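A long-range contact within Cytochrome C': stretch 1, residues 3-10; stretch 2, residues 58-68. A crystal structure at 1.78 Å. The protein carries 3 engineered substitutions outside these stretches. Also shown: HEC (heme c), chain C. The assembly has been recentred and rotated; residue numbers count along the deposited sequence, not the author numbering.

Stretch 1 (3-10) DVIAQRKA
Stretch 2 (58-68) DSKTGGDTAAL

A helix can fasten an irregular loop by sending a few long side chains to polar atoms of the loop, and cytochrome c' offers a compact example. Stretch 1 enters a helix at Val4, with phi/psi near -68/-37 through Ala10. Asp3 caps it: with chi1 t (-150°) and chi2 -22°, its OD1 accepts from Ala6 N at 3.1 Å. Stretch 2 leaves a 3-10 segment at Ser59, makes a type I turn from Ser59 to Gly62, and runs on as loop. The register is set by Ile5 and Thr65, whose CA atoms lie 6.5 Å apart; the two stretches together bury 382 Å².

Ile5 is the apolar centre. Its CA-to-CB bond points toward the loop, and chi1 m (-81°) with chi2 t (167°) extends CD1 to 3.6 Å from Gly62 CA and 3.8 Å from Thr65 CB, while CG2 lies 3.2 Å from Asp64 OD1. Glycine suits position 62 because an ideal CB would stand 2.2 Å from Ile5 CD1, a clash. Gly63 answers to a local demand instead: at phi/psi 96/-40 a CB would jam against the carbonyl O of Gly62.

Arg8, buried one turn later, organises the polar half. Chi1 p (72°) followed by three t-like angles (-153°, -164°, -169°) gives an extended chain whose guanidinium reaches several acceptors. Arg8 NH1 donates to Ser59 OG at 3.2 Å and Arg8 NH2 to Thr65 OG1 at 2.9 Å; Arg8 NE donates to heme O2D at 2.9 Å. Thr65 OG1 and heme O2D both lie at the guanidinium edge, where its N-H bonds point. A water accepts from Arg8 NH2 and donates to Ser59 O, both at 2.8 Å, extending the link to the loop backbone.

Thr65, at phi/psi -135/151 with chi1 t (172°), uses its hydroxyl in both senses: OG1 accepts from Arg8 NH2 and, at 2.9 Å, from Ala67 N, and donates to heme O2D at 2.7 Å. Ala66 N donates to heme O1D, also at 2.7 Å, so the propionate joins helix and loop. The small Ala67 fits beside the arginine, its CB 3.5 Å from Arg8 NH2. Ser59 has chi1 107°, between wells, and its CB packs 4.2 Å from Val4 CG2.

Lys9 adds a second link from the helix to the loop backbone. Chi1 m (-83°), chi2 t (176°), chi3 off-well at 144° and chi4 t (-176°) carry Lys9 NZ to Asp64 O, to which it donates at 2.6 Å, so the ammonium meets a backbone carbonyl.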

# COMPACT_ATOMS: atom_id res chain seq x y z
N ASP A 3 -18.05 10.71 -0.31
CA ASP A 3 -17.39 9.91 -1.34
C ASP A 3 -16.11 9.23 -0.87
O ASP A 3 -14.99 9.62 -1.25
CB ASP A 3 -17.09 10.75 -2.58
CG ASP A 3 -17.11 9.92 -3.87
OD1 ASP A 3 -16.93 8.67 -3.81
OD2 ASP A 3 -17.30 10.51 -4.95
N VAL A 4 -16.27 8.20 -0.05
CA VAL A 4 -15.13 7.43 0.44
C VAL A 4 -14.43 6.73 -0.70
O VAL A 4 -13.25 6.41 -0.58
CB VAL A 4 -15.54 6.32 1.42
CG1 VAL A 4 -15.90 6.90 2.77
CG2 VAL A 4 -16.71 5.53 0.83
N ILE A 5 -15.15 6.45 -1.79
CA ILE A 5 -14.52 5.75 -2.92
C ILE A 5 -13.52 6.72 -3.52
O ILE A 5 -12.42 6.34 -3.89
CB ILE A 5 -15.56 5.29 -3.99
CG1 ILE A 5 -16.21 3.98 -3.54
CG2 ILE A 5 -14.90 4.96 -5.34
CD1 ILE A 5 -17.45 3.61 -4.32
N ALA A 6 -13.88 7.99 -3.59
CA ALA A 6 -12.94 8.93 -4.15
C ALA A 6 -11.78 9.13 -3.18
O ALA A 6 -10.62 9.27 -3.59
CB ALA A 6 -13.63 10.27 -4.44
N GLN A 7 -12.07 9.13 -1.88
CA GLN A 7 -11.01 9.34 -0.91
C GLN A 7 -9.98 8.24 -0.94
O GLN A 7 -8.77 8.49 -0.95
CB GLN A 7 -11.55 9.35 0.51
CG GLN A 7 -12.16 10.64 0.97
CD GLN A 7 -12.81 10.47 2.33
OE1 GLN A 7 -14.02 10.55 2.44
NE2 GLN A 7 -12.00 10.23 3.35
N ARG A 8 -10.47 7.01 -0.93
CA ARG A 8 -9.56 5.85 -0.88
C ARG A 8 -8.77 5.70 -2.17
O ARG A 8 -7.61 5.32 -2.14
CB ARG A 8 -10.32 4.55 -0.51
CG ARG A 8 -11.23 4.00 -1.61
CD ARG A 8 -12.35 3.20 -0.99
NE ARG A 8 -13.03 2.35 -1.97
CZ ARG A 8 -14.19 1.71 -1.72
NH1 ARG A 8 -14.79 1.84 -0.54
NH2 ARG A 8 -14.73 0.94 -2.65
N LYS A 9 -9.37 6.02 -3.31
CA LYS A 9 -8.62 5.90 -4.55
C LYS A 9 -7.49 6.92 -4.60
O LYS A 9 -6.42 6.66 -5.18
CB LYS A 9 -9.56 6.09 -5.76
CG LYS A 9 -10.35 4.82 -6.19
CD LYS A 9 -11.31 5.25 -7.33
CE LYS A 9 -11.49 4.20 -8.38
NZ LYS A 9 -12.35 4.78 -9.45
N ALA A 10 -7.72 8.09 -3.98
CA ALA A 10 -6.71 9.14 -3.96
C ALA A 10 -5.53 8.69 -3.10
O ALA A 10 -4.36 8.89 -3.45
CB ALA A 10 -7.29 10.44 -3.41
N ASP A 58 -21.89 0.08 2.77
CA ASP A 58 -22.86 0.86 1.99
C ASP A 58 -22.23 1.46 0.72
O ASP A 58 -22.87 2.22 -0.01
CB ASP A 58 -23.54 1.96 2.84
CG ASP A 58 -22.57 2.92 3.49
OD1 ASP A 58 -21.57 3.27 2.85
OD2 ASP A 58 -22.83 3.34 4.63
N SER A 59 -20.98 1.13 0.46
CA SER A 59 -20.36 1.61 -0.74
C SER A 59 -20.07 0.43 -1.67
O SER A 59 -19.39 0.58 -2.70
CB SER A 59 -19.07 2.34 -0.41
OG SER A 59 -17.97 1.55 -0.79
N LYS A 60 -20.60 -0.74 -1.33
CA LYS A 60 -20.34 -1.92 -2.18
C LYS A 60 -21.05 -1.82 -3.55
O LYS A 60 -20.70 -2.53 -4.51
CB LYS A 60 -20.73 -3.23 -1.46
CG LYS A 60 -22.22 -3.52 -1.32
CD LYS A 60 -22.44 -4.90 -0.69
CE LYS A 60 -21.93 -4.98 0.74
NZ LYS A 60 -22.56 -6.07 1.56
N THR A 61 -22.01 -0.92 -3.66
CA THR A 61 -22.75 -0.71 -4.90
C THR A 61 -22.38 0.69 -5.38
O THR A 61 -23.21 1.41 -5.94
CB THR A 61 -24.27 -0.77 -4.65
OG1 THR A 61 -24.66 0.35 -3.83
CG2 THR A 61 -24.64 -2.05 -3.90
N GLY A 62 -21.12 1.09 -5.16
CA GLY A 62 -20.67 2.44 -5.51
C GLY A 62 -20.62 2.92 -6.96
O GLY A 62 -20.84 4.10 -7.26
N GLY A 63 -20.30 2.01 -7.85
CA GLY A 63 -20.21 2.29 -9.28
C GLY A 63 -18.83 2.62 -9.87
O GLY A 63 -18.50 2.23 -10.99
N ASP A 64 -18.02 3.37 -9.16
CA ASP A 64 -16.74 3.71 -9.78
C ASP A 64 -15.61 3.17 -8.94
O ASP A 64 -14.67 3.92 -8.64
CB ASP A 64 -16.63 5.23 -9.91
CG ASP A 64 -16.87 5.93 -8.58
OD1 ASP A 64 -17.17 5.22 -7.59
OD2 ASP A 64 -16.78 7.18 -8.52
N THR A 65 -15.68 1.91 -8.55
CA THR A 65 -14.64 1.35 -7.69
C THR A 65 -14.20 -0.01 -8.17
O THR A 65 -14.97 -0.76 -8.78
CB THR A 65 -15.18 1.19 -6.25
OG1 THR A 65 -14.22 0.47 -5.46
CG2 THR A 65 -16.47 0.35 -6.26
N ALA A 66 -12.95 -0.35 -7.89
CA ALA A 66 -12.45 -1.64 -8.30
C ALA A 66 -12.42 -2.58 -7.10
O ALA A 66 -11.91 -3.68 -7.19
CB ALA A 66 -11.04 -1.51 -8.90
N ALA A 67 -12.93 -2.13 -5.97
CA ALA A 67 -12.99 -2.97 -4.78
C ALA A 67 -14.00 -4.09 -5.03
O ALA A 67 -15.11 -3.84 -5.47
CB ALA A 67 -13.41 -2.15 -3.61
N LEU A 68 -13.60 -5.33 -4.74
CA LEU A 68 -14.49 -6.46 -4.94
C LEU A 68 -15.42 -6.71 -3.76
O LEU A 68 -15.08 -6.44 -2.61
CB LEU A 68 -13.66 -7.74 -5.23
CG LEU A 68 -12.73 -7.67 -6.45
CD1 LEU A 68 -11.91 -8.96 -6.56
CD2 LEU A 68 -13.57 -7.43 -7.73
FE HEC C . -3.91 -1.32 -3.75
CHA HEC C . -6.24 0.19 -5.66
CHB HEC C . -1.48 0.54 -5.27
CHC HEC C . -1.69 -2.22 -1.36
CHD HEC C . -6.44 -2.90 -1.85
NA HEC C . -3.87 0.11 -5.22
C1A HEC C . -4.97 0.58 -5.88
C2A HEC C . -4.56 1.55 -6.83
C3A HEC C . -3.16 1.66 -6.77
C4A HEC C . -2.77 0.74 -5.73
CMA HEC C . -2.15 2.47 -7.53
CAA HEC C . -5.47 2.26 -7.81
CBA HEC C . -5.99 3.53 -7.18
CGA HEC C . -6.76 4.39 -8.19
O1A HEC C . -6.17 5.36 -8.68
O2A HEC C . -7.93 4.08 -8.48
NB HEC C . -2.03 -0.95 -3.42
C1B HEC C . -1.12 -0.27 -4.20
C2B HEC C . 0.28 -0.42 -3.74
C3B HEC C . 0.22 -1.20 -2.65
C4B HEC C . -1.22 -1.50 -2.43
CMB HEC C . 1.51 0.19 -4.47
CAB HEC C . 1.32 -1.70 -1.82
CBB HEC C . 2.33 -0.87 -1.30
NC HEC C . -4.06 -2.26 -1.97
C1C HEC C . -3.02 -2.59 -1.10
C2C HEC C . -3.45 -3.39 -0.03
C3C HEC C . -4.80 -3.64 -0.14
C4C HEC C . -5.15 -2.91 -1.39
CMC HEC C . -2.51 -4.09 1.01
CAC HEC C . -5.74 -4.45 0.62
CBC HEC C . -5.42 -4.76 2.02
ND HEC C . -5.95 -1.39 -3.72
C1D HEC C . -6.84 -2.15 -3.00
C2D HEC C . -8.21 -2.02 -3.52
C3D HEC C . -8.11 -1.16 -4.58
C4D HEC C . -6.72 -0.74 -4.70
CMD HEC C . -9.45 -2.56 -2.74
CAD HEC C . -9.37 -0.63 -5.43
CBD HEC C . -9.75 0.72 -4.74
CGD HEC C . -11.08 1.23 -5.31
O1D HEC C . -11.18 1.18 -6.54
O2D HEC C . -11.96 1.65 -4.53
O HOH W 1 -16.91 -0.77 -2.36